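Local coordinates for basic membrane lipoprotein (Brucella melitensis biovar Abortus, PDB 3S99) that binds adenine and probably other purines such as guanine, and may belong to an ABC-type uptake system for them, at residues A[35-38]-A[42-45]; A[103-108]-A[122-127]; A[129-134]-A[335-340]; A[200-205]-A[226-231]; A[288-293]-A[300-305]. One frame throughout, in Å; residues are numbered along the deposited sequence.

Interaction 1. Residues A[35-38]-A[42-45]; sequences GPPG and WTYQ. With ADE (adenine), chain T.
The indole of Trp-42 has the bound adenine lying over one face, with N1 of the base 3.3 Å above the ring plane and displaced toward the rim. The overlap takes in both rings: in the five-membered ring Trp-42 NE1 is 3.4 Å from adenine C2, and in the six-membered ring CE3 is as near to N6. A large flat side chain suits a purine, and Trp-42 is an established adenine-binding residue. At the rim, NE1 donates a hydrogen bond to Thr-93 O, which helps fix the rotation of the ring. The ring of Tyr-44 is approached obliquely by Pro-37 O, which sits 3.2 Å from Tyr-44 CB.

Between these aromatic groups, Thr-43 faces 35-38. With its methyl opposite the backbone N (OG1 at chi1 -75°), CG2 comes within 3.4 Å of Pro-37 N; threonine is small and branched enough to lay its methyl against this peptide.

The prolines probably restrict the loop after strand 27-32. The contact lies at the adenine-binding cleft between the two lobes of this PnrA-like substrate-binding protein, where Asp-39 accepts hydrogen bonds from Thr-43 N and Tyr-44 N, and Gln-45 of helix 42-57 reaches strand 247-253.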
# COMPACT_ATOMS: atom_id res chain seq x y z
N GLY A 35 -7.84 1.78 -10.75
CA GLY A 35 -9.26 1.65 -10.42
C GLY A 35 -9.99 2.98 -10.46
O GLY A 35 -9.49 3.97 -11.03
N PRO A 36 -11.18 3.03 -9.84
CA PRO A 36 -11.94 4.25 -9.73
C PRO A 36 -11.74 4.90 -8.38
O PRO A 36 -11.56 4.21 -7.40
CB PRO A 36 -13.41 3.75 -9.85
CG PRO A 36 -13.40 2.39 -9.37
CD PRO A 36 -11.97 1.89 -9.34
N PRO A 37 -11.79 6.24 -8.31
CA PRO A 37 -11.85 6.91 -7.02
C PRO A 37 -12.95 6.33 -6.08
O PRO A 37 -12.78 6.29 -4.87
CB PRO A 37 -12.16 8.35 -7.38
CG PRO A 37 -11.61 8.51 -8.77
CD PRO A 37 -11.87 7.19 -9.43
N GLY A 38 -14.04 5.87 -6.68
CA GLY A 38 -15.07 5.15 -5.96
C GLY A 38 -14.65 3.89 -5.22
O GLY A 38 -15.47 3.33 -4.49
N TRP A 42 -7.39 2.55 -2.42
CA TRP A 42 -6.13 2.87 -3.09
C TRP A 42 -6.26 3.99 -4.09
O TRP A 42 -5.53 4.96 -4.02
CB TRP A 42 -5.60 1.64 -3.83
CG TRP A 42 -4.41 1.92 -4.69
CD1 TRP A 42 -4.39 2.21 -6.04
CD2 TRP A 42 -3.06 1.98 -4.25
NE1 TRP A 42 -3.08 2.40 -6.46
CE2 TRP A 42 -2.25 2.29 -5.37
CE3 TRP A 42 -2.45 1.76 -3.01
CZ2 TRP A 42 -0.85 2.39 -5.28
CZ3 TRP A 42 -1.06 1.91 -2.90
CH2 TRP A 42 -0.27 2.22 -4.04
N THR A 43 -7.16 3.86 -5.06
CA THR A 43 -7.26 4.90 -6.09
C THR A 43 -7.84 6.19 -5.48
O THR A 43 -7.42 7.32 -5.80
CB THR A 43 -8.05 4.42 -7.30
OG1 THR A 43 -7.22 3.52 -8.06
CG2 THR A 43 -8.46 5.63 -8.19
N TYR A 44 -8.77 6.02 -4.56
CA TYR A 44 -9.38 7.14 -3.85
C TYR A 44 -8.32 8.02 -3.16
O TYR A 44 -8.37 9.23 -3.26
CB TYR A 44 -10.36 6.59 -2.83
CG TYR A 44 -10.96 7.60 -1.90
CD1 TYR A 44 -11.94 8.49 -2.35
CD2 TYR A 44 -10.59 7.65 -0.55
CE1 TYR A 44 -12.53 9.42 -1.46
CE2 TYR A 44 -11.17 8.58 0.33
CZ TYR A 44 -12.13 9.44 -0.13
OH TYR A 44 -12.68 10.36 0.71
N GLN A 45 -7.40 7.38 -2.43
CA GLN A 45 -6.30 8.10 -1.78
C GLN A 45 -5.42 8.83 -2.79
O GLN A 45 -5.01 9.96 -2.55
CB GLN A 45 -5.39 7.15 -1.00
CG GLN A 45 -5.62 6.95 0.47
CD GLN A 45 -6.02 8.16 1.30
OE1 GLN A 45 -7.19 8.36 1.54
NE2 GLN A 45 -5.04 8.92 1.77
N9 ADE T . 0.55 -0.79 -7.06
C8 ADE T . 1.32 -0.99 -5.93
N7 ADE T . 0.64 -1.22 -4.83
C5 ADE T . -0.67 -1.15 -5.33
C6 ADE T . -1.85 -1.30 -4.66
N6 ADE T . -1.78 -1.52 -3.34
N1 ADE T . -3.02 -1.18 -5.38
C2 ADE T . -2.94 -0.94 -6.70
N3 ADE T . -1.86 -0.77 -7.45
C4 ADE T . -0.76 -0.89 -6.68

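Interaction 2. Residues A[103-108]-A[122-127]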
# COMPACT_ATOMS: atom_id res chain seq x y z
N LYS A 103 8.73 2.86 -20.98
CA LYS A 103 8.63 2.88 -22.43
C LYS A 103 8.14 4.21 -22.95
O LYS A 103 8.76 4.77 -23.88
CB LYS A 103 7.71 1.79 -22.94
CG LYS A 103 7.62 1.74 -24.49
CD LYS A 103 6.50 0.82 -24.96
CE LYS A 103 6.23 0.93 -26.48
NZ LYS A 103 5.72 -0.38 -27.01
N VAL A 104 7.04 4.71 -22.38
CA VAL A 104 6.44 5.93 -22.89
C VAL A 104 7.34 7.13 -22.64
O VAL A 104 7.47 7.99 -23.49
CB VAL A 104 5.02 6.18 -22.33
CG1 VAL A 104 4.53 7.54 -22.76
CG2 VAL A 104 4.05 5.04 -22.80
N ALA A 105 7.98 7.16 -21.48
CA ALA A 105 8.89 8.27 -21.12
C ALA A 105 9.97 8.54 -22.15
O ALA A 105 10.38 9.68 -22.33
CB ALA A 105 9.56 7.97 -19.74
N LYS A 106 10.44 7.49 -22.81
CA LYS A 106 11.45 7.59 -23.86
C LYS A 106 10.99 8.42 -25.06
O LYS A 106 11.81 9.03 -25.77
CB LYS A 106 11.85 6.18 -24.36
CG LYS A 106 12.58 5.33 -23.35
CD LYS A 106 12.71 3.92 -23.88
CE LYS A 106 13.42 3.04 -22.88
NZ LYS A 106 13.88 1.76 -23.51
N LYS A 107 9.67 8.42 -25.30
CA LYS A 107 9.13 9.13 -26.45
C LYS A 107 8.76 10.59 -26.09
O LYS A 107 8.42 11.38 -26.96
CB LYS A 107 7.93 8.36 -27.01
N PHE A 108 8.85 10.97 -24.81
CA PHE A 108 8.44 12.32 -24.39
C PHE A 108 9.44 12.99 -23.48
O PHE A 108 9.20 13.14 -22.27
CB PHE A 108 7.07 12.28 -23.72
CG PHE A 108 5.97 11.91 -24.64
CD1 PHE A 108 5.37 12.88 -25.43
CD2 PHE A 108 5.54 10.60 -24.74
CE1 PHE A 108 4.35 12.54 -26.29
CE2 PHE A 108 4.53 10.25 -25.61
CZ PHE A 108 3.94 11.21 -26.40
N ALA A 122 14.43 6.88 -15.03
CA ALA A 122 15.03 7.30 -16.28
C ALA A 122 15.38 8.78 -16.08
O ALA A 122 14.95 9.39 -15.09
CB ALA A 122 13.98 7.14 -17.45
N ASP A 123 16.06 9.40 -17.04
CA ASP A 123 16.38 10.83 -16.92
C ASP A 123 15.18 11.76 -16.70
O ASP A 123 15.32 12.83 -16.10
CB ASP A 123 17.26 11.32 -18.07
CG ASP A 123 16.64 11.08 -19.46
OD1 ASP A 123 15.43 11.25 -19.59
OD2 ASP A 123 17.37 10.70 -20.42
N ASN A 124 14.01 11.34 -17.20
CA ASN A 124 12.74 12.05 -17.00
C ASN A 124 11.64 11.22 -16.28
O ASN A 124 10.44 11.44 -16.52
CB ASN A 124 12.19 12.53 -18.35
CG ASN A 124 11.75 11.39 -19.27
OD1 ASN A 124 12.23 10.26 -19.16
ND2 ASN A 124 10.83 11.70 -20.20
N MET A 125 12.04 10.26 -15.45
CA MET A 125 11.12 9.37 -14.72
C MET A 125 11.66 9.12 -13.29
O MET A 125 12.76 8.63 -13.15
CB MET A 125 11.00 8.01 -15.41
CG MET A 125 10.00 7.06 -14.78
SD MET A 125 10.12 5.43 -15.55
CE MET A 125 9.20 4.46 -14.35
N SER A 126 10.84 9.44 -12.30
CA SER A 126 11.07 9.16 -10.91
C SER A 126 10.19 7.99 -10.48
O SER A 126 9.19 7.65 -11.13
CB SER A 126 10.76 10.40 -10.04
OG SER A 126 11.71 11.43 -10.28
N ALA A 127 10.58 7.39 -9.37
CA ALA A 127 9.90 6.26 -8.78
C ALA A 127 9.67 6.59 -7.34
O ALA A 127 10.60 6.88 -6.58
CB ALA A 127 10.74 4.95 -8.90
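Ala-105 and Asn-124, whose CA atoms lie 6.8 Å apart, bring together two type I turns: one runs from Ala-105 to Phe-108, after helix 98-105 has brought the chain here, the other from Ala-122 to Met-125, just ahead of strand 125-130. The second turn is closed by a pair of backbone bonds, since Ala-122 and Met-125 each donate to the other's carbonyl.

Asn-124 makes the connection. Its CG stands between its own backbone N and carbonyl carbon (chi1 68°), which carries the amide across to the first turn. ND2 donates to Ala-105 O at 3.0 Å, nearly straight at 164°, and the acceptor lies close to the plane of the amide. Ala-105 O also receives Phe-108 N at 3.2 Å; the two donors arrive from opposite faces of the carbonyl, so both can be accommodated.

Helix 98-105 forms the crossover of a beta-alpha-beta unit between the neighbouring parallel strands 89-92 and 112-116, and strand 125-130 lies next in that sheet. Asn-124 ND2 also bonds to Val-111 O, tying this crossover to the start of strand 112-116, and Phe-108 O is another 3.0 Å neighbour of the same nitrogen. A primary amide suits the place, since ND2 has two hydrogens, and Ala-105 O and Val-111 O each receive one. Beside it, the methyl of Ala-105 sits 3.6 Å from Asn-124 OD1, small enough to let the amide come alongside and to pack on Phe-113.

Interaction 3. Residues A[129-134]-A[335-340]; sequences NARFYE and ADDQTL
Arg-131 and Asp-337, two hundred residues apart in sequence, join in an end-on, two-pronged salt bridge whose flat groups are noticeably twisted, the guanidinium and carboxylate planes standing 40° apart. With this twist the two prongs are unequal. NH2 meets Asp-337 OD2 at 2.8 Å, almost straight and in the guanidinium plane, on the syn side of the oxygen though 26° out of the carboxylate plane; NH1 reaches OD1 at 3.0 Å from farther above that plane.

In this two-lobed PnrA-like substrate-binding fold, Arg-131 is the centre of an inverse gamma turn between strand 125-130 of one sheet and helix 132-146, which leads to the second sheet. The contact therefore ties one of the connections between the lobes to the short C-terminal helix 337-341. Arginine suits this place because its chain, extended from CG to NE, carries the guanidinium to that helix and its flat end has several N-H groups to share: NH1 also donates to Tyr-133 OH at 3.0 Å, and the cation is held in a cation-pi contact with Trp-277. Asp-337, in the first turn of its helix, presents both carboxylate oxygens to the one guanidinium.

Tyr-133 serves both chemistries, its hydroxyl accepting from the arginine while Leu-340 CD1 packs obliquely against CE1, CZ and OH at the end of its ring. The two side chains cross at about a right angle, with Leu-340 CD1 3.9 Å from Tyr-133 CZ.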
# COMPACT_ATOMS: atom_id res chain seq x y z
N ASN A 129 8.05 5.05 -3.91
CA ASN A 129 7.59 3.87 -3.19
C ASN A 129 7.38 4.18 -1.70
O ASN A 129 8.04 5.05 -1.15
CB ASN A 129 8.63 2.74 -3.42
CG ASN A 129 8.07 1.36 -3.09
OD1 ASN A 129 6.88 1.24 -2.84
ND2 ASN A 129 8.93 0.32 -3.12
N ALA A 130 6.43 3.49 -1.07
CA ALA A 130 6.13 3.68 0.35
C ALA A 130 6.38 2.38 1.07
O ALA A 130 6.04 1.32 0.55
CB ALA A 130 4.67 4.09 0.57
N ARG A 131 6.95 2.46 2.28
CA ARG A 131 7.14 1.27 3.10
C ARG A 131 5.82 0.87 3.79
O ARG A 131 5.71 0.95 5.02
CB ARG A 131 8.20 1.53 4.17
CG ARG A 131 9.56 1.88 3.61
CD ARG A 131 10.63 1.92 4.70
NE ARG A 131 11.90 2.37 4.14
CZ ARG A 131 12.83 1.60 3.57
NH1 ARG A 131 12.68 0.29 3.52
NH2 ARG A 131 13.93 2.15 3.05
N PHE A 132 4.84 0.44 2.99
CA PHE A 132 3.55 0.05 3.55
C PHE A 132 3.67 -1.01 4.65
O PHE A 132 2.87 -1.06 5.57
CB PHE A 132 2.63 -0.52 2.48
CG PHE A 132 2.54 0.30 1.21
CD1 PHE A 132 1.84 1.49 1.18
CD2 PHE A 132 3.15 -0.13 0.05
CE1 PHE A 132 1.75 2.21 0.02
CE2 PHE A 132 3.04 0.60 -1.13
CZ PHE A 132 2.34 1.78 -1.13
N TYR A 133 4.65 -1.88 4.53
CA TYR A 133 4.87 -2.98 5.49
C TYR A 133 5.14 -2.47 6.91
O TYR A 133 5.02 -3.24 7.88
CB TYR A 133 6.01 -3.89 4.99
CG TYR A 133 7.38 -3.24 5.09
CD1 TYR A 133 7.99 -2.69 3.98
CD2 TYR A 133 8.04 -3.14 6.31
CE1 TYR A 133 9.25 -2.07 4.09
CE2 TYR A 133 9.27 -2.51 6.42
CZ TYR A 133 9.87 -1.99 5.30
OH TYR A 133 11.07 -1.37 5.45
N GLU A 134 5.47 -1.19 7.07
CA GLU A 134 5.63 -0.63 8.40
C GLU A 134 4.28 -0.57 9.10
O GLU A 134 4.18 -0.97 10.26
CB GLU A 134 6.29 0.74 8.35
CG GLU A 134 7.77 0.70 7.98
CD GLU A 134 8.45 2.08 7.96
OE1 GLU A 134 7.74 3.08 7.87
OE2 GLU A 134 9.70 2.16 8.04
N ALA A 335 17.19 -6.43 7.51
CA ALA A 335 17.14 -6.74 6.08
C ALA A 335 17.72 -5.63 5.21
O ALA A 335 17.59 -4.45 5.55
CB ALA A 335 15.72 -7.02 5.62
N ASP A 336 18.33 -6.02 4.09
CA ASP A 336 18.67 -5.06 3.03
C ASP A 336 17.42 -4.79 2.23
O ASP A 336 16.67 -5.72 1.91
CB ASP A 336 19.71 -5.59 2.06
CG ASP A 336 21.06 -5.79 2.69
OD1 ASP A 336 21.29 -5.35 3.83
OD2 ASP A 336 21.90 -6.42 2.01
N ASP A 337 17.25 -3.54 1.84
CA ASP A 337 16.11 -3.11 1.04
C ASP A 337 16.07 -3.86 -0.27
O ASP A 337 15.01 -4.20 -0.75
CB ASP A 337 16.17 -1.61 0.76
CG ASP A 337 15.70 -0.75 1.94
OD1 ASP A 337 15.24 -1.25 2.98
OD2 ASP A 337 15.77 0.49 1.81
N GLN A 338 17.23 -4.13 -0.86
CA GLN A 338 17.24 -4.91 -2.10
C GLN A 338 16.58 -6.30 -1.93
O GLN A 338 15.91 -6.77 -2.84
CB GLN A 338 18.66 -5.07 -2.63
CG GLN A 338 18.75 -5.67 -4.00
CD GLN A 338 20.20 -5.78 -4.46
OE1 GLN A 338 20.65 -4.96 -5.25
NE2 GLN A 338 20.92 -6.76 -3.94
N THR A 339 16.75 -6.92 -0.77
CA THR A 339 16.09 -8.22 -0.52
C THR A 339 14.57 -8.05 -0.46
O THR A 339 13.82 -8.82 -1.06
CB THR A 339 16.60 -8.85 0.77
OG1 THR A 339 18.01 -9.00 0.68
CG2 THR A 339 15.96 -10.25 1.03
N LEU A 340 14.11 -7.00 0.22
CA LEU A 340 12.68 -6.74 0.32
C LEU A 340 12.05 -6.52 -1.05
O LEU A 340 10.94 -6.98 -1.33
CB LEU A 340 12.38 -5.54 1.25
CG LEU A 340 12.96 -5.59 2.68
CD1 LEU A 340 12.31 -4.51 3.56
CD2 LEU A 340 12.81 -7.00 3.29

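Interaction 4. Residues A[200-205]-A[226-231]; sequences AAKALI and HDRGIK
Ile-205 and Ile-230 form the close-fitting part of this contact. Their side chains run past each other in opposite directions, with Ile-205 CG2 3.9 Å from Ile-230 CG1 and the two CG1 atoms at 4.1 Å. Branched aliphatic residues suit the place, since Ile-205 also packs on Val-224 of the next helix and so continues an apolar seam. Helices 194-206 and 220-227 are successive crossovers in the second, Rossmann-like lobe, leading into strands 211-214 and 231-236, and here the first of them meets the point where the second ends.

That end is a Schellman motif. Gly-229, with positive phi, is its C-prime residue and returns its N to His-226 O at 2.9 Å, and Ile-230 N bonds back one residue further, to Ala-225 O; glycine accepts this backbone shape readily. The turn that follows brings Ile-230 round to face Ile-205.

Toward solvent the contact is more exposed and less well matched in chemistry, although single atoms come close. Arg-228 bends at its second torsion (chi2 -76°), so that its chain is laid toward helix 194-206: CG stays 4.2 Å from Ile-205 CD1, while the guanidinium reaches the stem of Lys-202. NH1 comes 3.4 Å from Lys-202 CG, at an oblique angle, and is nearly as close to CD.

Lys-202 continues fully extended beyond this point, leaving NZ 4.8 Å from Arg-228 NH1. Two like charges this close would probably repel weakly, presumably screened by water, so the contact probably depends mainly on its methylene and methyl groups.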
# COMPACT_ATOMS: atom_id res chain seq x y z
N ALA A 200 -13.99 -13.23 -1.25
CA ALA A 200 -12.87 -13.71 -0.43
C ALA A 200 -13.10 -13.50 1.07
O ALA A 200 -12.85 -14.38 1.87
CB ALA A 200 -11.55 -13.05 -0.88
N ALA A 201 -13.60 -12.31 1.43
CA ALA A 201 -13.95 -12.00 2.80
C ALA A 201 -15.02 -12.97 3.37
O ALA A 201 -14.89 -13.45 4.48
CB ALA A 201 -14.43 -10.54 2.90
N LYS A 202 -16.06 -13.25 2.60
CA LYS A 202 -17.10 -14.15 3.02
C LYS A 202 -16.53 -15.56 3.22
O LYS A 202 -16.79 -16.21 4.22
CB LYS A 202 -18.24 -14.18 2.01
CG LYS A 202 -18.99 -12.85 1.86
CD LYS A 202 -20.08 -12.95 0.77
CE LYS A 202 -20.73 -11.60 0.43
NZ LYS A 202 -21.85 -11.74 -0.57
N ALA A 203 -15.72 -16.02 2.27
CA ALA A 203 -15.11 -17.34 2.41
C ALA A 203 -14.20 -17.38 3.65
O ALA A 203 -14.20 -18.37 4.36
CB ALA A 203 -14.34 -17.70 1.18
N LEU A 204 -13.43 -16.33 3.91
CA LEU A 204 -12.52 -16.34 5.08
C LEU A 204 -13.29 -16.31 6.40
O LEU A 204 -12.95 -17.03 7.33
CB LEU A 204 -11.50 -15.21 5.01
CG LEU A 204 -10.50 -15.35 3.88
CD1 LEU A 204 -9.77 -14.00 3.64
CD2 LEU A 204 -9.53 -16.48 4.20
N ILE A 205 -14.33 -15.49 6.49
CA ILE A 205 -15.18 -15.42 7.68
C ILE A 205 -15.95 -16.73 7.87
O ILE A 205 -16.08 -17.20 8.99
CB ILE A 205 -16.15 -14.21 7.64
CG1 ILE A 205 -15.35 -12.89 7.67
CG2 ILE A 205 -17.08 -14.22 8.81
CD1 ILE A 205 -16.02 -11.74 6.92
N HIS A 226 -17.86 -5.91 8.32
CA HIS A 226 -18.71 -5.12 9.20
C HIS A 226 -20.10 -5.77 9.27
O HIS A 226 -20.62 -5.96 10.36
CB HIS A 226 -18.86 -3.68 8.73
CG HIS A 226 -19.78 -2.86 9.58
ND1 HIS A 226 -21.03 -2.47 9.16
CD2 HIS A 226 -19.66 -2.42 10.86
CE1 HIS A 226 -21.63 -1.79 10.13
NE2 HIS A 226 -20.82 -1.76 11.17
N ASP A 227 -20.66 -6.09 8.11
CA ASP A 227 -21.93 -6.85 8.02
C ASP A 227 -21.94 -8.10 8.89
O ASP A 227 -22.97 -8.43 9.47
CB ASP A 227 -22.26 -7.24 6.56
CG ASP A 227 -22.73 -6.06 5.70
OD1 ASP A 227 -23.07 -5.00 6.28
OD2 ASP A 227 -22.77 -6.20 4.44
N ARG A 228 -20.80 -8.79 9.02
CA ARG A 228 -20.70 -9.97 9.91
C ARG A 228 -20.19 -9.68 11.35
O ARG A 228 -19.96 -10.62 12.12
CB ARG A 228 -19.85 -11.08 9.27
CG ARG A 228 -20.11 -11.39 7.75
CD ARG A 228 -21.38 -12.18 7.46
NE ARG A 228 -21.30 -12.95 6.19
CZ ARG A 228 -21.70 -12.54 4.97
NH1 ARG A 228 -21.59 -13.36 3.94
NH2 ARG A 228 -22.21 -11.33 4.76
N GLY A 229 -20.03 -8.42 11.72
CA GLY A 229 -19.45 -8.07 13.03
C GLY A 229 -18.00 -8.50 13.26
O GLY A 229 -17.59 -8.68 14.40
N ILE A 230 -17.23 -8.65 12.18
CA ILE A 230 -15.81 -9.05 12.23
C ILE A 230 -14.92 -7.83 12.06
O ILE A 230 -15.11 -7.03 11.15
CB ILE A 230 -15.48 -10.12 11.12
CG1 ILE A 230 -16.24 -11.43 11.42
CG2 ILE A 230 -13.98 -10.39 11.02
CD1 ILE A 230 -15.91 -12.05 12.80
N LYS A 231 -13.97 -7.69 12.97
CA LYS A 231 -13.10 -6.54 13.00
C LYS A 231 -12.04 -6.64 11.89
O LYS A 231 -11.63 -7.73 11.49
CB LYS A 231 -12.49 -6.37 14.41
CG LYS A 231 -13.58 -6.03 15.47
CD LYS A 231 -13.04 -5.45 16.76
CE LYS A 231 -14.17 -4.97 17.75
NZ LYS A 231 -13.65 -4.65 19.14

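Interaction 5. Residues A[288-293]-A[300-305]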
# COMPACT_ATOMS: atom_id res chain seq x y z
N ALA A 288 -4.19 5.21 10.55
CA ALA A 288 -5.46 5.85 10.88
C ALA A 288 -5.65 5.83 12.40
O ALA A 288 -4.91 5.15 13.10
CB ALA A 288 -6.59 5.12 10.20
N PRO A 289 -6.63 6.61 12.93
CA PRO A 289 -6.84 6.48 14.36
C PRO A 289 -7.11 5.03 14.77
O PRO A 289 -7.62 4.25 13.97
CB PRO A 289 -8.04 7.38 14.64
CG PRO A 289 -7.93 8.47 13.60
CD PRO A 289 -7.40 7.74 12.36
N PHE A 290 -6.75 4.72 16.01
CA PHE A 290 -6.93 3.41 16.60
C PHE A 290 -8.28 3.35 17.31
O PHE A 290 -8.48 4.00 18.33
CB PHE A 290 -5.77 3.15 17.58
CG PHE A 290 -4.41 3.24 16.94
CD1 PHE A 290 -4.07 2.40 15.89
CD2 PHE A 290 -3.48 4.19 17.37
CE1 PHE A 290 -2.83 2.48 15.29
CE2 PHE A 290 -2.23 4.26 16.79
CZ PHE A 290 -1.89 3.41 15.76
N THR A 291 -9.20 2.57 16.75
CA THR A 291 -10.58 2.57 17.19
C THR A 291 -11.03 1.16 17.53
O THR A 291 -10.42 0.18 17.11
CB THR A 291 -11.53 3.12 16.08
OG1 THR A 291 -11.28 2.44 14.84
CG2 THR A 291 -11.39 4.66 15.88
N ASN A 292 -12.11 1.07 18.30
CA ASN A 292 -12.78 -0.22 18.49
C ASN A 292 -11.87 -1.26 19.10
O ASN A 292 -11.91 -2.42 18.69
CB ASN A 292 -13.35 -0.72 17.16
CG ASN A 292 -14.40 0.20 16.62
OD1 ASN A 292 -15.39 0.46 17.29
ND2 ASN A 292 -14.19 0.72 15.41
N MET A 293 -11.07 -0.85 20.08
CA MET A 293 -10.12 -1.74 20.73
C MET A 293 -9.89 -1.20 22.14
O MET A 293 -10.18 -0.03 22.38
CB MET A 293 -8.81 -1.78 19.92
CG MET A 293 -7.99 -0.53 20.04
SD MET A 293 -6.44 -0.46 19.12
CE MET A 293 -7.14 -0.43 17.45
N LEU A 300 -0.32 0.46 22.87
CA LEU A 300 0.73 -0.35 22.27
C LEU A 300 0.87 -0.08 20.79
O LEU A 300 1.99 -0.00 20.27
CB LEU A 300 0.47 -1.85 22.56
CG LEU A 300 1.47 -2.81 21.89
CD1 LEU A 300 2.90 -2.48 22.36
CD2 LEU A 300 1.08 -4.25 22.19
N ALA A 301 -0.25 0.11 20.10
CA ALA A 301 -0.21 0.50 18.69
C ALA A 301 0.53 1.82 18.52
O ALA A 301 1.38 1.95 17.64
CB ALA A 301 -1.62 0.60 18.11
N GLU A 302 0.18 2.80 19.35
CA GLU A 302 0.90 4.10 19.36
C GLU A 302 2.39 3.96 19.58
O GLU A 302 3.19 4.57 18.86
CB GLU A 302 0.36 5.02 20.44
CG GLU A 302 -1.02 5.58 20.12
CD GLU A 302 -1.77 6.17 21.33
OE1 GLU A 302 -1.30 6.07 22.50
OE2 GLU A 302 -2.85 6.73 21.10
N GLU A 303 2.75 3.17 20.58
CA GLU A 303 4.15 2.92 20.91
C GLU A 303 4.87 2.23 19.76
O GLU A 303 6.00 2.55 19.47
CB GLU A 303 4.26 2.07 22.17
CG GLU A 303 3.97 2.86 23.44
CD GLU A 303 3.83 2.01 24.68
OE1 GLU A 303 3.75 0.75 24.61
OE2 GLU A 303 3.76 2.62 25.76
N THR A 304 4.21 1.31 19.10
CA THR A 304 4.85 0.59 18.00
C THR A 304 5.11 1.49 16.80
O THR A 304 6.20 1.47 16.22
CB THR A 304 3.98 -0.58 17.61
OG1 THR A 304 3.69 -1.29 18.82
CG2 THR A 304 4.70 -1.47 16.59
N GLU A 305 4.10 2.28 16.44
CA GLU A 305 4.22 3.23 15.33
C GLU A 305 5.32 4.22 15.65
O GLU A 305 6.14 4.54 14.79
CB GLU A 305 2.90 3.98 15.07
CG GLU A 305 3.02 5.06 13.98
CD GLU A 305 1.68 5.56 13.45
OE1 GLU A 305 0.70 5.55 14.22
OE2 GLU A 305 1.63 5.98 12.26
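Phe-290 lies in an irregular loop that passes helix 295-310 with its CA 7.6 Å from that of Ala-301. The loop links edge strand 285-287 of the mixed sheet, in the second lobe of this substrate-binding fold, to this helix, so the contact folds the helix back on its own incoming connection.

The central feature is a CH-pi contact. Ala-301 CB stands over the middle of the Phe-290 ring, 3.6 Å from its centroid and only 12° off the ring normal. Alanine suits the position because its single methyl lets the ring lie close against the helix. The backbone carbonyl oxygen of Ala-288 is on the opposite face, 4.0 Å above the plane and displaced toward the rim, and Phe-290 also rests on Thr-249 of strand 247-253.

Two glutamates flank the ring, their chains set at a slant to that of Phe-290. Glu-302 offers its methylene CG, 3.8 Å from Phe-290 CE2, with its chain extended beyond it. Glu-305, one turn after Ala-301, swings CG opposite its backbone N (chi1 176°), which brings OE1 to 3.7 Å from Phe-290 CZ. Its other oxygen accepts a hydrogen bond from Met-287 N, so this carboxylate ties helix to strand end while passing the aromatic ring.

Within the helix Thr-304 OG1 donates to Leu-300 O at 2.6 Å, on the opposite face of that carbonyl from Thr-304 N.

In the fold
Interaction 1, partly buried, is the contact that reaches the ligand, and its Trp-42 packs against Phe-132 of interaction 3, so the adenine-binding tryptophan meets the passage between the lobes. Interactions 2 and 3 use the two ends of strand 125-130: the first is buried and held by an amide among carbonyls, the second partly buried and held by an ion pair beside an apolar pair. Interactions 4 and 5 belong to the other lobe and touch through a probable hydrogen bond between Lys-231 NZ and Asn-292 O. Both rely on nonpolar packing, aliphatic at the surface in 4 and methyl-on-ring, partly buried, in 5. Interactions 2 and 4 are farthest apart, their centres about 42 Å from each other.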